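Local coordinates for response regulator ChrA (Corynebacterium diphtheriae, PDB 4YN8), which serves as the response regulator of a haem-sensing two-component system and probably binds DNA to control transcription, at residues Ser23-Ile31 with Glu107-Val115; Thr45-Gln56 with Pro75-Glu86. The protein carries 1 engineered substitution. All coordinates share one frame; numbering follows the deposited sequence.

In the fold
Both contacts lie in the receiver domain, which has the CheY-like fold of a parallel sheet flanked by helices. Contact 2 is nested along the chain inside the loop that contact 1 closes. It pairs the neighbouring strands 50-53 and 77-81 in the middle of the sheet. Contact 1 packs the end of helix 15-26 and the following turn against helix 107-119, over one face of that sheet. The two centres are about 14 Å apart. They meet directly where Leu110, Ala113 and Val114 pack on Leu78, and Val114 also touches Val50. Contact 1 thus covers one face of the sheet, while contact 2 includes Asp54, which binds magnesium with Asp12 and His14.

Contact 1. Residues Ser23-Ile31 with Glu107-Val115; sequences SILDSFDDI and ESALHDAVV. With MG (magnesium ion), chain I; SO4 (sulfate ion), chain E.
His111 lays its CB over the centre of the Phe28 ring in a CH-pi contact, 3.6 Å from the centroid. The two rings themselves meet obliquely, with planes at 43°. CG of His111 stands anti to its backbone N (chi1 166°), which carries the imidazole past Phe28 to Asp30.

Two hydrogen bonds fix the imidazole. NE2 donates to the syn lone pair of Asp30 OD2 at 2.8 Å, close to the ring plane, with an angle of 156° at the hydrogen. The carboxylate is nearly coplanar with the ring. On the same helix, ND1 donates to Asp112 OD1, also in the ring plane.

Apolar contacts fill the side toward the sheet. Leu25 CD2 lies 3.8 Å from Leu110 CD2 and touches Val114 CG2 too. Ile31 CD1 and Val114 CG1 meet tip to tip at 3.9 Å.

At the partly exposed end, Ile24 packs against the aliphatic part and carboxylate of Glu107. Water 1 donates to both Ser27 OG and Glu107 OE1, bridging the segments.

Two ions sit at the margins. Magnesium is bound by the carbonyl oxygens of Asp26, Phe28 and Ile31 and by two waters, and so holds the turn after helix 15-26. A sulfate, probably from the crystallisation liquor, accepts hydrogen bonds from the backbone N of Glu107 and of Ser108, in helix 107-119.

With both ring nitrogens placed to donate to carboxylates, His111 is probably doubly protonated. The two nearby acids would be expected to stabilise that positive charge.

Contact 2. Residues Thr45-Gln56 with Pro75-Glu86; sequences TKGIDVVVTDIQ and PPVLILTTYDTE. With MG (magnesium ion), chain F; SO4 (sulfate ion), chain B.
Val52 overlaps Leu80 from the neighbouring strand, with CG1 only 3.4 Å from Leu80 CD1, tighter than usual for two carbons. Strands 50-53 and 77-81 are the parallel pair of a beta-alpha-beta unit whose crossover is helix 62-72. Their backbones are joined by four hydrogen bonds: Val51 N to Pro76 O, Leu78 N to Val51 O, Thr53 N to Leu78 O and Leu80 N to Thr53 O. On the sheet face beside helix 62-72, Thr53 CG2 touches Val77 CG1 at 3.7 Å. Before the strands, Pro75 CD packs on Thr45 CB at 3.6 Å.

Just past strand 50-53, Asp54 OD1 binds magnesium at 2.3 Å, together with Asp12 and His14, and also accepts a hydrogen bond from Lys103. Next to it a second sulfate, probably of the same origin as the one at Glu107, is held by Ile55 N, Gln56 N and Lys103. Its place beside Asp54 is consistent with the phosphoryl pocket of receiver domains. With a chi1 of -163° Thr81 turns OG1 away from its own N and toward the anion. There Thr81 OG1 donates to sulfate O4 at 2.7 Å.

Contact 1. Residues Ser23-Ile31 with Glu107-Val115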
loop_
_atom_site.group_PDB
_atom_site.type_symbol
_atom_site.label_atom_id
_atom_site.label_comp_id
_atom_site.label_asym_id
_atom_site.label_seq_id
_atom_site.Cartn_x
_atom_site.Cartn_y
_atom_site.Cartn_z
ATOM N N SER A 23 3.847 -4.834 -25.307
ATOM C CA SER A 23 4.392 -4.248 -26.530
ATOM C C SER A 23 5.703 -3.533 -26.231
ATOM O O SER A 23 6.691 -3.707 -26.951
ATOM C CB SER A 23 3.363 -3.304 -27.153
ATOM O OG SER A 23 2.349 -4.081 -27.742
ATOM N N ILE A 24 5.739 -2.792 -25.125
ATOM C CA ILE A 24 6.958 -2.113 -24.727
ATOM C C ILE A 24 8.081 -3.088 -24.403
ATOM O O ILE A 24 9.230 -2.938 -24.862
ATOM C CB ILE A 24 6.739 -1.200 -23.527
ATOM C CG1 ILE A 24 5.801 -0.047 -23.879
ATOM C CG2 ILE A 24 8.077 -0.659 -23.070
ATOM C CD1 ILE A 24 5.205 0.630 -22.671
ATOM N N LEU A 25 7.804 -4.072 -23.563
ATOM C CA LEU A 25 8.830 -5.031 -23.214
ATOM C C LEU A 25 9.412 -5.766 -24.430
ATOM O O LEU A 25 10.654 -5.893 -24.562
ATOM C CB LEU A 25 8.287 -6.043 -22.182
ATOM C CG LEU A 25 7.989 -5.457 -20.790
ATOM C CD1 LEU A 25 7.061 -6.344 -20.000
ATOM C CD2 LEU A 25 9.266 -5.209 -20.010
ATOM N N ASP A 26 8.511 -6.239 -25.304
ATOM C CA ASP A 26 8.921 -7.030 -26.487
ATOM C C ASP A 26 9.681 -6.154 -27.473
ATOM O O ASP A 26 10.532 -6.670 -28.230
ATOM C CB ASP A 26 7.702 -7.674 -27.151
ATOM C CG ASP A 26 7.370 -9.047 -26.597
ATOM O OD1 ASP A 26 8.267 -9.821 -26.124
ATOM O OD2 ASP A 26 6.180 -9.395 -26.707
ATOM N N SER A 27 9.468 -4.837 -27.410
ATOM C CA SER A 27 10.160 -3.939 -28.330
ATOM C C SER A 27 11.674 -3.882 -28.110
ATOM O O SER A 27 12.386 -3.433 -29.025
ATOM C CB SER A 27 9.576 -2.530 -28.313
ATOM O OG SER A 27 10.001 -1.823 -27.181
ATOM N N PHE A 28 12.175 -4.252 -26.925
ATOM C CA PHE A 28 13.598 -4.354 -26.679
ATOM C C PHE A 28 14.209 -5.643 -27.177
ATOM O O PHE A 28 13.706 -6.715 -26.922
ATOM C CB PHE A 28 13.936 -4.130 -25.207
ATOM C CG PHE A 28 13.594 -2.742 -24.748
ATOM C CD1 PHE A 28 14.468 -1.683 -24.975
ATOM C CD2 PHE A 28 12.374 -2.485 -24.134
ATOM C CE1 PHE A 28 14.120 -0.384 -24.606
ATOM C CE2 PHE A 28 12.031 -1.191 -23.749
ATOM C CZ PHE A 28 12.915 -0.150 -23.985
ATOM N N ASP A 29 15.344 -5.539 -27.859
ATOM C CA ASP A 29 16.017 -6.710 -28.444
ATOM C C ASP A 29 16.459 -7.759 -27.435
ATOM O O ASP A 29 16.742 -8.911 -27.798
ATOM C CB ASP A 29 17.253 -6.264 -29.244
ATOM C CG ASP A 29 16.893 -5.432 -30.463
ATOM O OD1 ASP A 29 15.811 -5.654 -31.042
ATOM O OD2 ASP A 29 17.699 -4.551 -30.850
ATOM N N ASP A 30 16.546 -7.383 -26.152
ATOM C CA ASP A 30 17.055 -8.241 -25.104
ATOM C C ASP A 30 16.023 -8.704 -24.080
ATOM O O ASP A 30 16.407 -9.258 -23.056
ATOM C CB ASP A 30 18.250 -7.617 -24.378
ATOM C CG ASP A 30 17.958 -6.261 -23.781
ATOM O OD1 ASP A 30 16.930 -5.629 -24.164
ATOM O OD2 ASP A 30 18.785 -5.806 -22.944
ATOM N N ILE A 31 14.764 -8.450 -24.395
ATOM C CA ILE A 31 13.637 -8.869 -23.594
ATOM C C ILE A 31 12.581 -9.540 -24.434
ATOM O O ILE A 31 12.118 -9.004 -25.465
ATOM C CB ILE A 31 13.026 -7.669 -22.821
ATOM C CG1 ILE A 31 14.077 -7.018 -21.922
ATOM C CG2 ILE A 31 11.776 -8.143 -22.020
ATOM C CD1 ILE A 31 13.642 -5.718 -21.264
ATOM N N GLU A 107 10.297 4.285 -21.201
ATOM C CA GLU A 107 10.522 2.878 -21.649
ATOM C C GLU A 107 11.908 2.376 -21.325
ATOM O O GLU A 107 12.084 1.212 -20.946
ATOM C CB GLU A 107 10.212 2.706 -23.134
ATOM C CG GLU A 107 8.747 3.083 -23.417
ATOM C CD GLU A 107 8.284 2.784 -24.819
ATOM O OE1 GLU A 107 9.076 2.242 -25.582
ATOM O OE2 GLU A 107 7.124 3.125 -25.152
ATOM N N SER A 108 12.913 3.246 -21.437
ATOM C CA SER A 108 14.276 2.871 -21.132
ATOM C C SER A 108 14.427 2.447 -19.656
ATOM O O SER A 108 15.277 1.612 -19.299
ATOM C CB SER A 108 15.236 4.035 -21.442
ATOM O OG SER A 108 14.897 5.185 -20.661
ATOM N N ALA A 109 13.680 3.106 -18.815
ATOM C CA ALA A 109 13.661 2.783 -17.365
ATOM C C ALA A 109 13.016 1.434 -17.098
ATOM O O ALA A 109 13.488 0.687 -16.223
ATOM C CB ALA A 109 12.972 3.873 -16.555
ATOM N N LEU A 110 11.994 1.090 -17.850
ATOM C CA LEU A 110 11.405 -0.245 -17.734
ATOM C C LEU A 110 12.425 -1.300 -18.196
ATOM O O LEU A 110 12.619 -2.284 -17.528
ATOM C CB LEU A 110 10.122 -0.373 -18.538
ATOM C CG LEU A 110 9.495 -1.752 -18.523
ATOM C CD1 LEU A 110 9.230 -2.224 -17.088
ATOM C CD2 LEU A 110 8.196 -1.675 -19.286
ATOM N N HIS A 111 13.100 -1.057 -19.326
ATOM C CA HIS A 111 14.152 -1.953 -19.780
ATOM C C HIS A 111 15.216 -2.129 -18.730
ATOM O O HIS A 111 15.603 -3.244 -18.375
ATOM C CB HIS A 111 14.782 -1.415 -21.092
ATOM C CG HIS A 111 16.067 -2.082 -21.436
ATOM N ND1 HIS A 111 17.280 -1.671 -20.901
ATOM C CD2 HIS A 111 16.341 -3.159 -22.207
ATOM C CE1 HIS A 111 18.234 -2.489 -21.312
ATOM N NE2 HIS A 111 17.692 -3.376 -22.129
ATOM N N ASP A 112 15.724 -1.013 -18.194
ATOM C CA ASP A 112 16.765 -1.083 -17.225
ATOM C C ASP A 112 16.341 -1.794 -15.933
ATOM O O ASP A 112 17.179 -2.497 -15.310
ATOM C CB ASP A 112 17.242 0.326 -16.888
ATOM C CG ASP A 112 18.012 0.972 -18.063
ATOM O OD1 ASP A 112 18.198 0.333 -19.145
ATOM O OD2 ASP A 112 18.398 2.183 -17.920
ATOM N N ALA A 113 15.087 -1.578 -15.533
ATOM C CA ALA A 113 14.510 -2.290 -14.356
ATOM C C ALA A 113 14.419 -3.804 -14.565
ATOM O O ALA A 113 14.746 -4.591 -13.671
ATOM C CB ALA A 113 13.161 -1.729 -13.972
ATOM N N VAL A 114 14.040 -4.215 -15.765
ATOM C CA VAL A 114 14.057 -5.650 -16.073
ATOM C C VAL A 114 15.453 -6.235 -16.031
ATOM O O VAL A 114 15.710 -7.307 -15.422
ATOM C CB VAL A 114 13.358 -5.948 -17.399
ATOM C CG1 VAL A 114 13.526 -7.403 -17.777
ATOM C CG2 VAL A 114 11.863 -5.582 -17.299
ATOM N N VAL A 115 16.403 -5.558 -16.623
ATOM C CA VAL A 115 17.756 -6.058 -16.568
ATOM C C VAL A 115 18.306 -6.119 -15.165
ATOM O O VAL A 115 18.933 -7.100 -14.763
ATOM C CB VAL A 115 18.695 -5.195 -17.480
ATOM C CG1 VAL A 115 20.145 -5.580 -17.235
ATOM C CG2 VAL A 115 18.320 -5.343 -18.957
HETATM MG MG MG I . 12.228 -8.495 -27.724
HETATM S S SO4 E . 11.666 6.712 -23.506
HETATM O O1 SO4 E . 10.233 6.523 -22.988
HETATM O O2 SO4 E . 11.541 6.973 -24.985
HETATM O O3 SO4 E . 12.611 5.554 -23.335
HETATM O O4 SO4 E . 12.486 7.809 -22.902
HETATM O O HOH W 1 8.279 0.425 -27.395
HETATM O O HOH W 2 13.974 -10.236 -27.595
HETATM O O HOH W 3 12.766 -8.258 -29.909
#

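Contact 2. Residues Thr45-Gln56 with Pro75-Glu86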
loop_
_atom_site.group_PDB
_atom_site.type_symbol
_atom_site.label_atom_id
_atom_site.label_comp_id
_atom_site.label_asym_id
_atom_site.label_seq_id
_atom_site.Cartn_x
_atom_site.Cartn_y
_atom_site.Cartn_z
ATOM N N THR A 45 6.932 -21.224 -13.090
ATOM C CA THR A 45 8.020 -20.294 -13.411
ATOM C C THR A 45 9.181 -20.970 -14.130
ATOM O O THR A 45 10.271 -20.410 -14.285
ATOM C CB THR A 45 8.579 -19.618 -12.117
ATOM O OG1 THR A 45 9.070 -20.621 -11.252
ATOM C CG2 THR A 45 7.459 -18.862 -11.413
ATOM N N LYS A 46 8.969 -22.182 -14.629
ATOM C CA LYS A 46 10.073 -22.833 -15.342
ATOM C C LYS A 46 10.343 -22.091 -16.625
ATOM O O LYS A 46 9.433 -21.823 -17.427
ATOM C CB LYS A 46 9.714 -24.288 -15.660
ATOM C CG LYS A 46 10.740 -25.004 -16.507
ATOM C CD LYS A 46 10.350 -26.473 -16.581
ATOM C CE LYS A 46 11.435 -27.309 -17.218
ATOM N NZ LYS A 46 11.239 -28.728 -16.825
ATOM N N GLY A 47 11.590 -21.729 -16.835
ATOM C CA GLY A 47 11.945 -20.951 -18.010
ATOM C C GLY A 47 11.702 -19.437 -17.905
ATOM O O GLY A 47 11.815 -18.730 -18.895
ATOM N N ILE A 48 11.315 -18.975 -16.722
ATOM C CA ILE A 48 11.034 -17.542 -16.489
ATOM C C ILE A 48 12.170 -16.907 -15.755
ATOM O O ILE A 48 12.503 -17.335 -14.645
ATOM C CB ILE A 48 9.780 -17.361 -15.656
ATOM C CG1 ILE A 48 8.571 -18.068 -16.292
ATOM C CG2 ILE A 48 9.499 -15.867 -15.355
ATOM C CD1 ILE A 48 8.220 -17.684 -17.692
ATOM N N ASP A 49 12.776 -15.900 -16.373
ATOM C CA ASP A 49 13.930 -15.196 -15.764
ATOM C C ASP A 49 13.496 -14.074 -14.792
ATOM O O ASP A 49 14.127 -13.874 -13.759
ATOM C CB ASP A 49 14.764 -14.583 -16.859
ATOM C CG ASP A 49 15.508 -15.608 -17.711
ATOM O OD1 ASP A 49 15.990 -16.606 -17.126
ATOM O OD2 ASP A 49 15.602 -15.407 -18.946
ATOM N N VAL A 50 12.412 -13.386 -15.143
ATOM C CA VAL A 50 11.899 -12.253 -14.365
ATOM C C VAL A 50 10.367 -12.306 -14.413
ATOM O O VAL A 50 9.804 -12.494 -15.487
ATOM C CB VAL A 50 12.391 -10.918 -14.982
ATOM C CG1 VAL A 50 11.757 -9.774 -14.247
ATOM C CG2 VAL A 50 13.946 -10.778 -14.909
ATOM N N VAL A 51 9.733 -12.122 -13.277
ATOM C CA VAL A 51 8.316 -11.898 -13.228
ATOM C C VAL A 51 8.034 -10.407 -13.082
ATOM O O VAL A 51 8.578 -9.758 -12.143
ATOM C CB VAL A 51 7.649 -12.664 -12.061
ATOM C CG1 VAL A 51 6.202 -12.271 -11.904
ATOM C CG2 VAL A 51 7.770 -14.167 -12.236
ATOM N N VAL A 52 7.232 -9.885 -13.988
ATOM C CA VAL A 52 6.833 -8.480 -13.948
ATOM C C VAL A 52 5.353 -8.476 -13.605
ATOM O O VAL A 52 4.532 -8.993 -14.363
ATOM C CB VAL A 52 7.112 -7.780 -15.285
ATOM C CG1 VAL A 52 6.607 -6.342 -15.280
ATOM C CG2 VAL A 52 8.602 -7.842 -15.618
ATOM N N THR A 53 4.994 -7.882 -12.460
ATOM C CA THR A 53 3.617 -7.994 -11.967
ATOM C C THR A 53 3.071 -6.666 -11.436
ATOM O O THR A 53 3.831 -5.870 -10.989
ATOM C CB THR A 53 3.488 -9.060 -10.840
ATOM O OG1 THR A 53 2.075 -9.273 -10.515
ATOM C CG2 THR A 53 4.190 -8.698 -9.590
ATOM N N ASP A 54 1.764 -6.510 -11.681
ATOM C CA ASP A 54 0.778 -5.624 -11.052
ATOM C C ASP A 54 0.598 -5.904 -9.563
ATOM O O ASP A 54 0.921 -7.006 -9.099
ATOM C CB ASP A 54 -0.574 -6.127 -11.755
ATOM C CG ASP A 54 -1.624 -5.162 -11.794
ATOM O OD1 ASP A 54 -1.524 -4.118 -12.528
ATOM O OD2 ASP A 54 -2.653 -5.470 -11.172
ATOM N N ILE A 55 -0.013 -4.972 -8.802
ATOM C CA ILE A 55 -0.413 -5.262 -7.441
ATOM C C ILE A 55 -1.864 -5.787 -7.362
ATOM O O ILE A 55 -2.101 -6.904 -6.882
ATOM C CB ILE A 55 -0.281 -4.022 -6.516
ATOM C CG1 ILE A 55 1.106 -3.423 -6.597
ATOM C CG2 ILE A 55 -0.750 -4.362 -5.123
ATOM C CD1 ILE A 55 1.226 -2.105 -5.851
ATOM N N GLN A 56 -2.818 -5.012 -7.870
ATOM C CA GLN A 56 -4.264 -5.257 -7.718
ATOM C C GLN A 56 -4.793 -6.338 -8.618
ATOM O O GLN A 56 -5.056 -6.062 -9.743
ATOM C CB GLN A 56 -5.013 -3.980 -8.137
ATOM C CG GLN A 56 -4.603 -2.765 -7.368
ATOM C CD GLN A 56 -5.537 -1.604 -7.626
ATOM O OE1 GLN A 56 -5.228 -0.666 -8.400
ATOM N NE2 GLN A 56 -6.704 -1.686 -7.013
ATOM N N PRO A 75 11.820 -16.930 -9.378
ATOM C CA PRO A 75 12.549 -15.846 -10.037
ATOM C C PRO A 75 12.306 -14.520 -9.349
ATOM O O PRO A 75 11.370 -14.409 -8.587
ATOM C CB PRO A 75 11.987 -15.815 -11.451
ATOM C CG PRO A 75 10.719 -16.567 -11.396
ATOM C CD PRO A 75 10.732 -17.495 -10.200
ATOM N N PRO A 76 13.192 -13.559 -9.573
ATOM C CA PRO A 76 13.023 -12.235 -8.994
ATOM C C PRO A 76 11.858 -11.525 -9.652
ATOM O O PRO A 76 11.493 -11.821 -10.788
ATOM C CB PRO A 76 14.342 -11.547 -9.334
ATOM C CG PRO A 76 14.803 -12.155 -10.577
ATOM C CD PRO A 76 14.393 -13.620 -10.424
ATOM N N VAL A 77 11.266 -10.594 -8.903
ATOM C CA VAL A 77 10.017 -9.917 -9.257
ATOM C C VAL A 77 10.232 -8.406 -9.377
ATOM O O VAL A 77 10.915 -7.803 -8.527
ATOM C CB VAL A 77 8.965 -10.150 -8.192
ATOM C CG1 VAL A 77 7.668 -9.372 -8.444
ATOM C CG2 VAL A 77 8.738 -11.651 -8.051
ATOM N N LEU A 78 9.715 -7.839 -10.461
ATOM C CA LEU A 78 9.601 -6.406 -10.620
ATOM C C LEU A 78 8.127 -6.060 -10.470
ATOM O O LEU A 78 7.291 -6.522 -11.268
ATOM C CB LEU A 78 10.148 -5.965 -11.999
ATOM C CG LEU A 78 9.823 -4.549 -12.452
ATOM C CD1 LEU A 78 10.517 -3.609 -11.445
ATOM C CD2 LEU A 78 10.357 -4.377 -13.867
ATOM N N ILE A 79 7.779 -5.240 -9.455
ATOM C CA ILE A 79 6.414 -4.787 -9.253
ATOM C C ILE A 79 6.224 -3.451 -9.941
ATOM O O ILE A 79 7.040 -2.522 -9.765
ATOM C CB ILE A 79 6.088 -4.628 -7.751
ATOM C CG1 ILE A 79 6.021 -5.992 -7.110
ATOM C CG2 ILE A 79 4.800 -3.854 -7.534
ATOM C CD1 ILE A 79 5.843 -5.944 -5.580
ATOM N N LEU A 80 5.156 -3.396 -10.726
ATOM C CA LEU A 80 4.720 -2.171 -11.426
ATOM C C LEU A 80 3.464 -1.632 -10.813
ATOM O O LEU A 80 2.516 -2.366 -10.500
ATOM C CB LEU A 80 4.500 -2.407 -12.883
ATOM C CG LEU A 80 5.659 -2.979 -13.703
ATOM C CD1 LEU A 80 5.302 -3.160 -15.177
ATOM C CD2 LEU A 80 6.933 -2.199 -13.577
ATOM N N THR A 81 3.428 -0.321 -10.638
ATOM C CA THR A 81 2.206 0.276 -10.134
ATOM C C THR A 81 2.031 1.660 -10.724
ATOM O O THR A 81 2.724 2.019 -11.665
ATOM C CB THR A 81 2.191 0.218 -8.611
ATOM O OG1 THR A 81 0.864 0.438 -8.091
ATOM C CG2 THR A 81 3.206 1.156 -7.986
ATOM N N THR A 82 1.030 2.391 -10.229
ATOM C CA THR A 82 0.807 3.786 -10.641
ATOM C C THR A 82 0.935 4.709 -9.407
ATOM O O THR A 82 0.707 4.325 -8.267
ATOM C CB THR A 82 -0.566 3.992 -11.316
ATOM O OG1 THR A 82 -1.634 3.734 -10.414
ATOM C CG2 THR A 82 -0.743 3.033 -12.485
ATOM N N TYR A 83 1.291 5.929 -9.669
ATOM C CA TYR A 83 1.586 6.857 -8.564
ATOM C C TYR A 83 0.369 7.125 -7.694
ATOM O O TYR A 83 0.517 7.439 -6.508
ATOM C CB TYR A 83 2.192 8.144 -9.117
ATOM C CG TYR A 83 1.197 9.101 -9.721
ATOM C CD1 TYR A 83 0.820 9.000 -11.059
ATOM C CD2 TYR A 83 0.603 10.098 -8.935
ATOM C CE1 TYR A 83 -0.094 9.874 -11.606
ATOM C CE2 TYR A 83 -0.313 10.986 -9.498
ATOM C CZ TYR A 83 -0.673 10.852 -10.825
ATOM O OH TYR A 83 -1.582 11.756 -11.394
ATOM N N ASP A 84 -0.811 6.982 -8.284
ATOM C CA ASP A 84 -2.075 7.238 -7.621
ATOM C C ASP A 84 -2.869 5.990 -7.402
ATOM O O ASP A 84 -4.108 5.997 -7.282
ATOM C CB ASP A 84 -2.923 8.261 -8.394
ATOM C CG ASP A 84 -3.278 7.808 -9.817
ATOM O OD1 ASP A 84 -2.692 6.791 -10.358
ATOM O OD2 ASP A 84 -4.125 8.529 -10.389
ATOM N N THR A 85 -2.170 4.843 -7.274
ATOM C CA THR A 85 -2.865 3.608 -7.178
ATOM C C THR A 85 -3.743 3.536 -5.926
ATOM O O THR A 85 -3.412 4.109 -4.871
ATOM C CB THR A 85 -1.886 2.378 -7.125
ATOM O OG1 THR A 85 -2.662 1.157 -7.166
ATOM C CG2 THR A 85 -0.941 2.493 -5.935
ATOM N N GLU A 86 -4.850 2.860 -6.051
ATOM C CA GLU A 86 -5.665 2.565 -4.895
ATOM C C GLU A 86 -5.238 1.280 -4.176
ATOM O O GLU A 86 -5.723 1.014 -3.079
ATOM C CB GLU A 86 -7.117 2.464 -5.279
ATOM C CG GLU A 86 -7.661 3.864 -5.543
ATOM C CD GLU A 86 -9.129 3.888 -5.906
ATOM O OE1 GLU A 86 -9.719 2.847 -6.281
ATOM O OE2 GLU A 86 -9.688 4.989 -5.835
HETATM MG MG MG F . -3.625 -4.142 -13.431
HETATM S S SO4 B . -1.644 -1.449 -9.572
HETATM O O1 SO4 B . -1.501 -0.500 -10.691
HETATM O O2 SO4 B . -2.395 -0.804 -8.494
HETATM O O3 SO4 B . -2.344 -2.728 -9.854
HETATM O O4 SO4 B . -0.262 -1.842 -9.041
HETATM O O HOH W 4 -3.959 -2.867 -11.933
HETATM O O HOH W 5 -5.760 2.212 -8.717
HETATM O O HOH W 6 -3.697 -6.025 -12.306
HETATM O O HOH W 7 -3.184 -2.887 -15.001
#